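Local atomic coordinates of receptor-type adenylate cyclase gresag 4.1 (Trypanosoma brucei, PDB entry 1FX2), a protein that catalyses the magnesium-dependent conversion of ATP to cyclic AMP and diphosphate, the chain being the catalytic domain of a membrane protein that could act as a receptor. Residues 81-84 and 85-89; 123-126 and 127-131; 177-180 and 181-184; 161-164 and 165-169; 95-98 and 99-102. All coordinates share one frame; numbering follows the deposited sequence. Where two conformers were deposited one is given.

How the contacts relate
Following the chain from the N terminus, contact 1 closes the last turn of helix 71-87, contact 5 a turn of helix 94-109, contact 2 the end of helix 122-128, contact 4 a turn of helix 159-169, and contact 3 the corner where strand 176-179 becomes helix 180-184. All are local and in series; none nests in or crosses another. Contact 2 is the hub of one cluster, touching both contact 1 and contact 5, so that helix 122-128 and the chain just after it meet the other two helices. Contacts 3 and 4 form a second cluster, about 12 Å between centres, joining helix 159-169 to strand 176-179. Contacts 3 and 5 lie farthest apart, about 30 Å between centres.

Contact 1 of 5, residues 81-84 and 85-89; sequences LQLC and FLHHD
Leu81 and Phe85, one helical turn apart, carry the apolar part of this contact. The branch methyl CD2 of Leu81 sits over one face of the Phe85 ring, 4.2 Å from the ring centroid and displaced toward the rim, a CH-pi contact. Leu81 CG adds a touch on Phe85 CE1 at 4.0 Å. Swinging CG of Leu81 to the far side from its own N (chi1 -176°) is what brings the branch over that face. At the ring edge, near its plane, lies Cys84 SG, 4.1 Å from Phe85 CD1; Cys84 has two deposited conformers, so this sulfur-aromatic contact is doubtful.

The polar part is the ladder of helical bonds. Phe85 N donates to Leu81 O, Leu86 N to Gln82 O at 3.1 Å, and His87 N to Leu83 O at 2.9 Å. The last rung, His88 N to Cys84 O, is more bent (131°), and His88 is the first residue to leave helical angles, so it marks the helix end.

A third kind of contact is carbonyl over ring: Leu83 O stands 3.1 Å above the centre of the His87 imidazole, with no bond to ND1, whose angle is poor. Leu83 CB meets His87 CE1 at 4.0 Å.

Beyond the segments, the Gln82 amide is held by Val134 O and Arg222, and Gln82 O is hydrogen-bonded to a bound dithiothreitol, probably from the crystallisation liquor. The chemistry is therefore mixed: apolar Leu81 and Phe85 pack on helix 34-51 and strand 134-141, while Phe85 and Leu86 join the hydrogen-bonded Gln82 in the pocket wall.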
loop_
_atom_site.group_PDB
_atom_site.type_symbol
_atom_site.label_atom_id
_atom_site.label_comp_id
_atom_site.label_asym_id
_atom_site.label_seq_id
_atom_site.Cartn_x
_atom_site.Cartn_y
_atom_site.Cartn_z
ATOM N N LEU A 81 4.494 20.189 8.342
ATOM C CA LEU A 81 3.471 21.102 7.819
ATOM C C LEU A 81 2.218 20.791 8.695
ATOM O O LEU A 81 1.617 21.738 9.263
ATOM C CB LEU A 81 3.194 20.776 6.349
ATOM C CG LEU A 81 2.199 21.737 5.657
ATOM C CD1 LEU A 81 2.319 21.583 4.117
ATOM C CD2 LEU A 81 0.721 21.364 5.957
ATOM N N GLN A 82 1.818 19.551 8.878
ATOM C CA GLN A 82 0.631 19.283 9.667
ATOM C C GLN A 82 0.785 19.765 11.097
ATOM O O GLN A 82 -0.151 20.365 11.656
ATOM C CB GLN A 82 0.295 17.790 9.650
ATOM C CG GLN A 82 -0.024 17.218 8.200
ATOM C CD GLN A 82 -1.312 17.823 7.639
ATOM O OE1 GLN A 82 -2.111 18.413 8.396
ATOM N NE2 GLN A 82 -1.428 17.835 6.339
ATOM N N LEU A 83 1.973 19.512 11.701
ATOM C CA LEU A 83 2.222 19.928 13.075
ATOM C C LEU A 83 2.295 21.461 13.233
ATOM O O LEU A 83 1.610 21.989 14.120
ATOM C CB LEU A 83 3.491 19.266 13.598
ATOM C CG LEU A 83 3.347 17.737 13.662
ATOM C CD1 LEU A 83 4.777 17.125 13.783
ATOM C CD2 LEU A 83 2.533 17.323 14.901
ATOM N N CYS A 84 3.019 22.206 12.415
ATOM C CA CYS A 84 3.013 23.634 12.679
ATOM C C CYS A 84 1.689 24.299 12.345
ATOM O O CYS A 84 1.343 25.396 12.881
ATOM C CB CYS A 84 4.153 24.363 12.030
ATOM S SG CYS A 84 4.132 24.321 10.318
ATOM N N PHE A 85 0.953 23.753 11.390
ATOM C CA PHE A 85 -0.370 24.342 11.204
ATOM C C PHE A 85 -1.238 24.096 12.427
ATOM O O PHE A 85 -2.022 24.997 12.856
ATOM C CB PHE A 85 -1.042 23.746 9.954
ATOM C CG PHE A 85 -0.686 24.465 8.686
ATOM C CD1 PHE A 85 0.625 24.595 8.272
ATOM C CD2 PHE A 85 -1.721 25.008 7.882
ATOM C CE1 PHE A 85 0.950 25.239 7.046
ATOM C CE2 PHE A 85 -1.389 25.666 6.680
ATOM C CZ PHE A 85 -0.032 25.760 6.269
ATOM N N LEU A 86 -1.136 22.933 13.073
ATOM C CA LEU A 86 -1.924 22.645 14.268
ATOM C C LEU A 86 -1.505 23.606 15.395
ATOM O O LEU A 86 -2.331 24.121 16.175
ATOM C CB LEU A 86 -1.658 21.188 14.695
ATOM C CG LEU A 86 -2.208 20.862 16.106
ATOM C CD1 LEU A 86 -3.807 20.778 16.056
ATOM C CD2 LEU A 86 -1.727 19.385 16.404
ATOM N N HIS A 87 -0.204 23.903 15.440
ATOM C CA HIS A 87 0.314 24.756 16.530
ATOM C C HIS A 87 0.101 26.233 16.329
ATOM O O HIS A 87 0.009 26.989 17.303
ATOM C CB HIS A 87 1.798 24.507 16.720
ATOM C CG HIS A 87 2.125 23.078 17.027
ATOM N ND1 HIS A 87 3.365 22.521 16.747
ATOM C CD2 HIS A 87 1.345 22.066 17.483
ATOM C CE1 HIS A 87 3.313 21.224 17.027
ATOM N NE2 HIS A 87 2.118 20.917 17.485
ATOM N N HIS A 88 -0.104 26.635 15.088
ATOM C CA HIS A 88 -0.294 28.047 14.760
ATOM C C HIS A 88 -1.549 28.669 15.385
ATOM O O HIS A 88 -2.559 28.065 15.421
ATOM C CB HIS A 88 -0.377 28.193 13.227
ATOM C CG HIS A 88 -0.481 29.588 12.736
ATOM N ND1 HIS A 88 0.624 30.436 12.726
ATOM C CD2 HIS A 88 -1.514 30.274 12.204
ATOM C CE1 HIS A 88 0.231 31.594 12.199
ATOM N NE2 HIS A 88 -1.049 31.528 11.877
ATOM N N ASP A 89 -1.426 29.925 15.823
ATOM C CA ASP A 89 -2.584 30.663 16.344
ATOM C C ASP A 89 -3.202 31.401 15.150
ATOM O O ASP A 89 -2.683 32.385 14.607
ATOM C CB ASP A 89 -2.129 31.667 17.382
ATOM C CG ASP A 89 -3.310 32.457 17.947
ATOM O OD1 ASP A 89 -4.473 32.251 17.528
ATOM O OD2 ASP A 89 -3.066 33.259 18.845
#

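Contact 2 of 5, residues 123-126 and 127-131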
loop_
_atom_site.group_PDB
_atom_site.type_symbol
_atom_site.label_atom_id
_atom_site.label_comp_id
_atom_site.label_asym_id
_atom_site.label_seq_id
_atom_site.Cartn_x
_atom_site.Cartn_y
_atom_site.Cartn_z
ATOM N N GLU A 123 -11.800 19.798 24.356
ATOM C CA GLU A 123 -10.434 19.478 24.842
ATOM C C GLU A 123 -9.793 18.421 23.918
ATOM O O GLU A 123 -8.595 18.542 23.528
ATOM C CB GLU A 123 -10.517 18.936 26.289
ATOM C CG GLU A 123 -11.024 20.115 27.157
ATOM C CD GLU A 123 -9.957 20.767 28.043
ATOM O OE1 GLU A 123 -10.357 21.482 29.008
ATOM O OE2 GLU A 123 -8.732 20.579 27.783
ATOM N N VAL A 124 -10.574 17.480 23.420
ATOM C CA VAL A 124 -10.061 16.467 22.496
ATOM C C VAL A 124 -9.798 17.150 21.175
ATOM O O VAL A 124 -8.722 16.923 20.551
ATOM C CB VAL A 124 -11.191 15.383 22.272
ATOM C CG1 VAL A 124 -10.801 14.368 21.191
ATOM C CG2 VAL A 124 -11.382 14.622 23.612
ATOM N N TYR A 125 -10.776 17.888 20.649
ATOM C CA TYR A 125 -10.615 18.511 19.322
ATOM C C TYR A 125 -9.386 19.403 19.251
ATOM O O TYR A 125 -8.630 19.288 18.256
ATOM C CB TYR A 125 -11.878 19.377 19.080
ATOM C CG TYR A 125 -11.868 20.041 17.689
ATOM C CD1 TYR A 125 -12.423 19.389 16.607
ATOM C CD2 TYR A 125 -11.284 21.270 17.512
ATOM C CE1 TYR A 125 -12.426 19.973 15.311
ATOM C CE2 TYR A 125 -11.229 21.851 16.207
ATOM C CZ TYR A 125 -11.822 21.171 15.141
ATOM O OH TYR A 125 -11.793 21.695 13.871
ATOM N N SER A 126 -9.166 20.293 20.207
ATOM C CA SER A 126 -8.024 21.216 20.075
ATOM C C SER A 126 -6.667 20.541 20.080
ATOM O O SER A 126 -5.726 21.111 19.538
ATOM C CB SER A 126 -8.102 22.278 21.178
ATOM O OG SER A 126 -7.981 21.721 22.471
ATOM N N ARG A 127 -6.543 19.322 20.618
ATOM C CA ARG A 127 -5.237 18.673 20.606
ATOM C C ARG A 127 -4.989 18.060 19.284
ATOM O O ARG A 127 -3.851 17.673 18.993
ATOM C CB ARG A 127 -5.184 17.489 21.609
ATOM C CG ARG A 127 -5.200 17.912 23.025
ATOM C CD ARG A 127 -5.409 16.590 23.904
ATOM N NE ARG A 127 -5.959 16.976 25.178
ATOM C CZ ARG A 127 -7.039 16.478 25.768
ATOM N NH1 ARG A 127 -7.798 15.491 25.257
ATOM N NH2 ARG A 127 -7.408 17.071 26.869
ATOM N N LEU A 128 -6.049 17.997 18.422
ATOM C CA LEU A 128 -5.930 17.274 17.145
ATOM C C LEU A 128 -6.164 18.149 15.918
ATOM O O LEU A 128 -5.648 17.762 14.851
ATOM C CB LEU A 128 -7.004 16.133 17.071
ATOM C CG LEU A 128 -6.782 15.106 18.178
ATOM C CD1 LEU A 128 -7.977 14.116 18.173
ATOM C CD2 LEU A 128 -5.499 14.317 17.916
ATOM N N TRP A 129 -6.904 19.249 16.055
ATOM C CA TRP A 129 -7.348 20.020 14.882
ATOM C C TRP A 129 -7.391 21.459 15.235
ATOM O O TRP A 129 -7.765 21.864 16.351
ATOM C CB TRP A 129 -8.797 19.565 14.459
ATOM C CG TRP A 129 -8.882 18.122 13.957
ATOM C CD1 TRP A 129 -9.290 17.033 14.678
ATOM C CD2 TRP A 129 -8.537 17.663 12.655
ATOM N NE1 TRP A 129 -9.130 15.908 13.894
ATOM C CE2 TRP A 129 -8.717 16.284 12.624
ATOM C CE3 TRP A 129 -8.132 18.328 11.492
ATOM C CZ2 TRP A 129 -8.557 15.520 11.427
ATOM C CZ3 TRP A 129 -7.942 17.567 10.321
ATOM C CH2 TRP A 129 -8.182 16.207 10.300
ATOM N N ASN A 130 -6.984 22.271 14.255
ATOM C CA ASN A 130 -6.970 23.735 14.442
ATOM C C ASN A 130 -6.633 24.416 13.117
ATOM O O ASN A 130 -5.545 24.188 12.548
ATOM C CB ASN A 130 -5.805 24.108 15.433
ATOM C CG ASN A 130 -5.661 25.623 15.691
ATOM O OD1 ASN A 130 -6.626 26.379 15.737
ATOM N ND2 ASN A 130 -4.383 26.064 15.823
ATOM N N GLY A 131 -7.522 25.300 12.671
ATOM C CA GLY A 131 -7.261 26.104 11.508
ATOM C C GLY A 131 -7.406 25.438 10.165
ATOM O O GLY A 131 -8.197 24.514 10.003
#
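Tyr125 O gathers two backbone donors from the residues that follow: Leu128 N at 2.9 Å, well above the carbonyl plane, and Trp129 N at 2.8 Å, nearly along the C=O axis. Arg127 N reaches Val124 O in a longer, bent bond of 3.2 Å. The bonds from Arg127 and Leu128 span three residues, as in a 3-10 turn, so helix 122-128 tightens as it ends; Trp129 then leaves in an extended conformation.

Among the side chains, Trp129 and Tyr125 cross at about a right angle. Trp129 CB lies over one face of the phenol ring, 3.5 Å from Tyr125 CZ, whereas the two ring systems meet obliquely, with planes 35° apart. The Tyr125 hydroxyl points beyond the pair to Asp96 and Arg133. Val124 and Leu128 run side by side in the same direction, CG1 to CD1 at 4.1 Å.

On the outer face the Arg127 chain, extended from CG to NE, runs back along the helix, its guanidinium lying flat with Glu123 O 3.3 Å above its centre. Glu123 OE2 stands 3.9 Å from Arg127 NH2, a long salt bridge with the oxygen well out of the guanidinium plane.

Trp129 also meets Arg133 and Arg222 in cation-pi contacts and borders the bound dithiothreitol. The Glu123-Arg127 attraction is thus probably weak and undirected, while the buried aromatic pair and the doubly used carbonyl probably help to set the way the chain turns from the helix toward the pocket.

Contact 3 of 5, residues 177-180 and 181-184; sequences LMTH and AAYM
Thr179 and Ala182 form the tight corner where a strand passes into a helix. Thr179 is the N-cap: its OG1 accepts from Ala182 N at 3.1 Å in a fairly straight bond (159°), and its carbonyl takes Tyr183 N, also at 3.1 Å. With chi1 at 57°, OG1 lies between the residue's own N and carbonyl carbon, turned to the first helical turn. The same OG1 is bonded to His139 ND1, so the cap is itself held by the sheet. His180 and Met184 also pack closely, side by side and pointing the same way, with His180 NE2 at 3.6 Å from Met184 CG; the hydrogen bond between them is the backbone one, Met184 N to His180 O at 2.9 Å. The second subunit completes this packing: NE2 of its His87 is bonded to His180 NE2, its His87 ring meets Tyr183 edge to face, and its Ser126 packs on Met184.

Looser is the approach of Met178 CB to Ala182 CB, at 4.3 Å. The Met178 methyl near Tyr183 belongs to one of two deposited conformers, and its place at the ring edge is doubtful. Ala181 is the partly exposed side.

Strand 176-179 is flanked in the sheet by strands 134-141 and 211-216. Ala182 rests on Ile138 and Thr140, the Thr179 methyl leans toward Met163 and Thr167 of helix 159-169, and Tyr183 reaches Val196 of strand 196-202, so the corner joins sheet, helix and subunit boundary.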
loop_
_atom_site.group_PDB
_atom_site.type_symbol
_atom_site.label_atom_id
_atom_site.label_comp_id
_atom_site.label_asym_id
_atom_site.label_seq_id
_atom_site.Cartn_x
_atom_site.Cartn_y
_atom_site.Cartn_z
ATOM N N LEU A 177 -0.984 11.482 2.314
ATOM C CA LEU A 177 -0.874 10.176 1.656
ATOM C C LEU A 177 0.416 10.084 0.883
ATOM O O LEU A 177 0.879 11.075 0.272
ATOM C CB LEU A 177 -2.006 10.036 0.619
ATOM C CG LEU A 177 -3.413 10.046 1.273
ATOM C CD1 LEU A 177 -4.492 9.865 0.122
ATOM C CD2 LEU A 177 -3.619 8.987 2.366
ATOM N N MET A 178 1.013 8.907 0.923
ATOM C CA MET A 178 2.225 8.625 0.165
ATOM C C MET A 178 1.945 7.384 -0.676
ATOM O O MET A 178 1.325 6.412 -0.184
ATOM C CB MET A 178 3.410 8.297 1.105
ATOM C CG MET A 178 3.820 9.322 2.213
ATOM S SD MET A 178 4.968 8.505 3.430
ATOM C CE MET A 178 5.535 7.563 2.401
ATOM N N THR A 179 2.436 7.355 -1.899
ATOM C CA THR A 179 2.293 6.103 -2.658
ATOM C C THR A 179 3.284 5.091 -2.098
ATOM O O THR A 179 4.261 5.438 -1.416
ATOM C CB THR A 179 2.675 6.332 -4.159
ATOM O OG1 THR A 179 4.034 6.855 -4.163
ATOM C CG2 THR A 179 1.724 7.393 -4.781
ATOM N N HIS A 180 3.084 3.843 -2.447
ATOM C CA HIS A 180 4.074 2.858 -2.042
ATOM C C HIS A 180 5.425 3.186 -2.623
ATOM O O HIS A 180 6.423 2.899 -1.999
ATOM C CB HIS A 180 3.597 1.459 -2.498
ATOM C CG HIS A 180 4.501 0.350 -2.044
ATOM N ND1 HIS A 180 5.448 -0.255 -2.834
ATOM C CD2 HIS A 180 4.599 -0.212 -0.816
ATOM C CE1 HIS A 180 6.099 -1.156 -2.100
ATOM N NE2 HIS A 180 5.594 -1.144 -0.883
ATOM N N ALA A 181 5.507 3.736 -3.830
ATOM C CA ALA A 181 6.769 4.109 -4.394
ATOM C C ALA A 181 7.548 5.037 -3.553
ATOM O O ALA A 181 8.725 4.860 -3.289
ATOM C CB ALA A 181 6.589 4.665 -5.835
ATOM N N ALA A 182 6.827 6.064 -2.988
ATOM C CA ALA A 182 7.539 6.970 -2.121
ATOM C C ALA A 182 7.960 6.256 -0.834
ATOM O O ALA A 182 9.056 6.500 -0.323
ATOM C CB ALA A 182 6.614 8.158 -1.765
ATOM N N TYR A 183 7.085 5.458 -0.245
ATOM C CA TYR A 183 7.389 4.768 1.019
ATOM C C TYR A 183 8.609 3.891 0.841
ATOM O O TYR A 183 9.536 3.995 1.663
ATOM C CB TYR A 183 6.190 3.935 1.445
ATOM C CG TYR A 183 6.396 3.247 2.783
ATOM C CD1 TYR A 183 6.509 4.038 3.926
ATOM C CD2 TYR A 183 6.441 1.873 2.922
ATOM C CE1 TYR A 183 6.693 3.454 5.182
ATOM C CE2 TYR A 183 6.597 1.288 4.202
ATOM C CZ TYR A 183 6.730 2.094 5.303
ATOM O OH TYR A 183 6.929 1.499 6.575
ATOM N N MET A 184 8.723 3.129 -0.268
ATOM C CA MET A 184 9.865 2.260 -0.395
ATOM C C MET A 184 11.090 2.989 -0.956
ATOM O O MET A 184 12.181 2.358 -1.001
ATOM C CB MET A 184 9.426 0.804 -0.966
ATOM C CG MET A 184 8.932 -0.323 0.265
ATOM S SD MET A 184 9.837 -0.579 1.299
ATOM C CE MET A 184 11.132 -1.347 0.311
#

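Contact 4 of 5, residues 161-164 and 165-169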
loop_
_atom_site.group_PDB
_atom_site.type_symbol
_atom_site.label_atom_id
_atom_site.label_comp_id
_atom_site.label_asym_id
_atom_site.label_seq_id
_atom_site.Cartn_x
_atom_site.Cartn_y
_atom_site.Cartn_z
ATOM N N PRO A 161 4.578 13.498 -11.788
ATOM C CA PRO A 161 3.783 14.557 -11.152
ATOM C C PRO A 161 2.286 14.262 -11.260
ATOM O O PRO A 161 1.513 14.602 -10.346
ATOM C CB PRO A 161 4.177 15.845 -11.906
ATOM C CG PRO A 161 5.009 15.387 -13.070
ATOM C CD PRO A 161 5.500 14.013 -12.829
ATOM N N ASN A 162 1.851 13.584 -12.317
ATOM C CA ASN A 162 0.438 13.250 -12.458
ATOM C C ASN A 162 0.033 12.380 -11.294
ATOM O O ASN A 162 -1.007 12.650 -10.641
ATOM C CB ASN A 162 0.159 12.477 -13.759
ATOM C CG ASN A 162 -1.338 12.172 -13.963
ATOM O OD1 ASN A 162 -2.108 13.100 -14.128
ATOM N ND2 ASN A 162 -1.726 10.905 -13.923
ATOM N N MET A 163 0.840 11.356 -10.965
ATOM C CA MET A 163 0.434 10.477 -9.851
ATOM C C MET A 163 0.485 11.204 -8.523
ATOM O O MET A 163 -0.373 10.938 -7.679
ATOM C CB MET A 163 1.173 9.028 -9.719
ATOM C CG MET A 163 0.262 7.636 -8.855
ATOM S SD MET A 163 1.740 6.560 -9.069
ATOM C CE MET A 163 2.130 5.407 -7.582
ATOM N N ALA A 164 1.505 12.023 -8.304
ATOM C CA ALA A 164 1.572 12.764 -7.037
ATOM C C ALA A 164 0.353 13.651 -6.861
ATOM O O ALA A 164 -0.229 13.734 -5.726
ATOM C CB ALA A 164 2.854 13.677 -6.998
ATOM N N ALA A 165 -0.039 14.321 -7.945
ATOM C CA ALA A 165 -1.161 15.215 -7.783
ATOM C C ALA A 165 -2.475 14.454 -7.629
ATOM O O ALA A 165 -3.332 14.886 -6.848
ATOM C CB ALA A 165 -1.235 16.220 -8.960
ATOM N N ARG A 166 -2.673 13.339 -8.325
ATOM C CA ARG A 166 -3.918 12.576 -8.192
ATOM C C ARG A 166 -3.955 11.961 -6.780
ATOM O O ARG A 166 -5.041 11.862 -6.184
ATOM C CB ARG A 166 -3.921 11.450 -9.259
ATOM C CG ARG A 166 -4.138 11.978 -10.692
ATOM C CD ARG A 166 -5.585 12.100 -10.858
ATOM N NE ARG A 166 -5.890 12.344 -12.257
ATOM C CZ ARG A 166 -6.985 12.958 -12.663
ATOM N NH1 ARG A 166 -7.884 13.401 -11.776
ATOM N NH2 ARG A 166 -7.132 13.198 -13.963
ATOM N N THR A 167 -2.792 11.559 -6.238
ATOM C CA THR A 167 -2.736 11.009 -4.887
ATOM C C THR A 167 -3.174 12.053 -3.879
ATOM O O THR A 167 -3.974 11.802 -2.990
ATOM C CB THR A 167 -1.302 10.577 -4.550
ATOM O OG1 THR A 167 -0.994 9.411 -5.383
ATOM C CG2 THR A 167 -1.137 10.142 -3.096
ATOM N N GLU A 168 -2.630 13.268 -3.980
ATOM C CA GLU A 168 -3.080 14.345 -3.074
ATOM C C GLU A 168 -4.559 14.614 -3.186
ATOM O O GLU A 168 -5.219 14.874 -2.165
ATOM C CB GLU A 168 -2.308 15.631 -3.443
ATOM C CG GLU A 168 -2.730 16.799 -2.493
ATOM C CD GLU A 168 -3.530 17.879 -3.143
ATOM O OE1 GLU A 168 -4.511 17.620 -3.864
ATOM O OE2 GLU A 168 -3.252 19.007 -2.920
ATOM N N SER A 169 -5.102 14.516 -4.422
ATOM C CA SER A 169 -6.504 14.894 -4.589
ATOM C C SER A 169 -7.499 14.047 -3.839
ATOM O O SER A 169 -8.628 14.512 -3.572
ATOM C CB SER A 169 -6.810 15.001 -6.088
ATOM O OG SER A 169 -6.987 13.711 -6.641
#
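Thr167 grips Met163 O twice, with its hydroxyl OG1 at 2.8 Å and its backbone N at 2.9 Å, the two donors approaching from opposite faces of the carbonyl plane. The hydroxyl can fold back in this way because OG1 lies beside the residue's own N (chi1 -69°). This buried threonine thus spends its polar group on its own helix.

Around that pair run regular helical bonds: Ala165 N to Pro161 O, Arg166 N to Asn162 O at 2.9 Å, and Glu168 N to Ala164 O at 3.0 Å. Arg166 CG presses on Asn162 O at 3.2 Å, and the Asn162 amide stands almost perpendicular to the guanidinium, its OD1 4.1 Å from Arg166 CG. Separately, the Ser169 hydroxyl OG donates to Arg166 O, three residues back, at 2.7 Å.

In the next shell, Tyr233 meets the guanidinium of Arg166 in a cation-pi contact. Glu168 OE1 forms a salt bridge with Arg135, and its carboxylate lies close to Asp19, a predicted magnesium ligand.

Helix 159-169 lies against three adjoining strands: Pro161 and Ala164 pack on Leu15 of strand 13-20, Met163 and Ala164 on His139 of strand 134-141, and Thr167 on Leu177 of strand 176-179.

Contact 5 of 5, residues 95-98 and 99-102; sequences LDDS and YREF
Arg100 reaches back one turn to grip Asp97 and Asp96. Its NH2 donates to Asp97 OD1 at 2.9 Å, a salt bridge met nearly end-on at the oxygen but bent at the N-H (132°), and its NE makes a weak bond of 3.3 Å to Asp96 O. A bend at chi3 (-74°) curls the guanidinium back to these oxygens. Asp96 O is already used by Arg100 N at 3.0 Å, so one arginine supplies two donors to it.

The remaining backbone acceptors are met in helical order: Leu95 O by Tyr99 N, Asp97 O by Glu101 N, and Ser98 O by Phe102 N at 2.9 Å. Ser98 O also lies 3.1 Å above one face of the Phe102 ring, offset toward its rim, while Phe102 CZ touches Ser98 CB at 3.9 Å.

Several side-chain polar groups are satisfied beyond the helix. Both oxygens of the buried Asp96 are taken, OD1 by Gly131 N and OD2 by the Tyr125 hydroxyl. Ser98 OG is bonded to His30 NE2, and Tyr99 OH meets Glu21 O and Arg133 N. Arg100 lies against Tyr125 in a cation-pi contact.

With Asp97 paired and Asp96 held by two donors, the two neighbouring acidic residues are probably both stabilised as carboxylates. Asp96 ties helix 94-109 to helix 122-128 through Tyr125 and to the chain after it through Gly131, while the nearby positive charge of Arg100, 5.4 Å from Asp96 OD2 at NH2, would probably add to its stabilisation.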
loop_
_atom_site.group_PDB
_atom_site.type_symbol
_atom_site.label_atom_id
_atom_site.label_comp_id
_atom_site.label_asym_id
_atom_site.label_seq_id
_atom_site.Cartn_x
_atom_site.Cartn_y
_atom_site.Cartn_z
ATOM N N LEU A 95 -12.877 29.140 11.133
ATOM C CA LEU A 95 -12.523 28.120 10.155
ATOM C C LEU A 95 -12.799 26.691 10.693
ATOM O O LEU A 95 -13.412 25.858 9.979
ATOM C CB LEU A 95 -11.049 28.434 9.921
ATOM C CG LEU A 95 -10.868 29.563 8.910
ATOM C CD1 LEU A 95 -9.626 30.369 9.196
ATOM C CD2 LEU A 95 -10.867 29.084 7.507
ATOM N N ASP A 96 -12.501 26.460 11.985
ATOM C CA ASP A 96 -12.821 25.174 12.629
ATOM C C ASP A 96 -14.335 24.978 12.699
ATOM O O ASP A 96 -14.845 23.890 12.433
ATOM C CB ASP A 96 -12.177 25.130 13.993
ATOM C CG ASP A 96 -10.682 24.974 13.896
ATOM O OD1 ASP A 96 -9.940 25.977 13.904
ATOM O OD2 ASP A 96 -10.256 23.805 13.692
ATOM N N ASP A 97 -15.057 26.053 13.033
ATOM C CA ASP A 97 -16.532 25.913 13.037
ATOM C C ASP A 97 -17.048 25.562 11.679
ATOM O O ASP A 97 -17.926 24.702 11.563
ATOM C CB ASP A 97 -17.162 27.283 13.466
ATOM C CG ASP A 97 -16.976 27.582 14.943
ATOM O OD1 ASP A 97 -16.539 26.732 15.720
ATOM O OD2 ASP A 97 -17.215 28.747 15.318
ATOM N N SER A 98 -16.506 26.173 10.602
ATOM C CA SER A 98 -16.962 25.814 9.249
ATOM C C SER A 98 -16.656 24.338 8.906
ATOM O O SER A 98 -17.557 23.645 8.437
ATOM C CB SER A 98 -16.271 26.653 8.169
ATOM O OG SER A 98 -16.835 27.999 8.255
ATOM N N TYR A 99 -15.461 23.846 9.196
ATOM C CA TYR A 99 -15.200 22.454 8.861
ATOM C C TYR A 99 -16.113 21.532 9.608
ATOM O O TYR A 99 -16.504 20.520 9.015
ATOM C CB TYR A 99 -13.745 22.113 9.209
ATOM C CG TYR A 99 -12.725 22.590 8.136
ATOM C CD1 TYR A 99 -11.635 23.416 8.536
ATOM C CD2 TYR A 99 -12.796 22.141 6.786
ATOM C CE1 TYR A 99 -10.669 23.783 7.616
ATOM C CE2 TYR A 99 -11.817 22.512 5.867
ATOM C CZ TYR A 99 -10.761 23.322 6.326
ATOM O OH TYR A 99 -9.747 23.685 5.440
ATOM N N ARG A 100 -16.344 21.796 10.895
ATOM C CA ARG A 100 -17.244 20.948 11.665
ATOM C C ARG A 100 -18.671 20.959 11.097
ATOM O O ARG A 100 -19.245 19.893 10.970
ATOM C CB ARG A 100 -17.170 21.322 13.132
ATOM C CG ARG A 100 -15.829 20.919 13.713
ATOM C CD ARG A 100 -15.743 21.164 15.188
ATOM N NE ARG A 100 -15.603 22.611 15.428
ATOM C CZ ARG A 100 -14.976 23.166 16.441
ATOM N NH1 ARG A 100 -14.476 22.414 17.424
ATOM N NH2 ARG A 100 -14.879 24.485 16.459
ATOM N N GLU A 101 -19.168 22.152 10.737
ATOM C CA GLU A 101 -20.523 22.212 10.150
ATOM C C GLU A 101 -20.562 21.431 8.863
ATOM O O GLU A 101 -21.566 20.750 8.549
ATOM C CB GLU A 101 -20.907 23.677 9.946
ATOM C CG GLU A 101 -21.210 24.435 11.183
ATOM C CD GLU A 101 -21.127 25.977 11.025
ATOM O OE1 GLU A 101 -21.018 26.461 9.862
ATOM O OE2 GLU A 101 -21.165 26.720 12.066
ATOM N N PHE A 102 -19.527 21.563 8.027
ATOM C CA PHE A 102 -19.516 20.812 6.778
ATOM C C PHE A 102 -19.625 19.311 7.079
ATOM O O PHE A 102 -20.339 18.573 6.375
ATOM C CB PHE A 102 -18.243 21.011 5.913
ATOM C CG PHE A 102 -17.928 22.428 5.545
ATOM C CD1 PHE A 102 -16.600 22.842 5.411
ATOM C CD2 PHE A 102 -18.942 23.338 5.269
ATOM C CE1 PHE A 102 -16.263 24.118 5.016
ATOM C CE2 PHE A 102 -18.635 24.688 4.854
ATOM C CZ PHE A 102 -17.279 25.040 4.743
#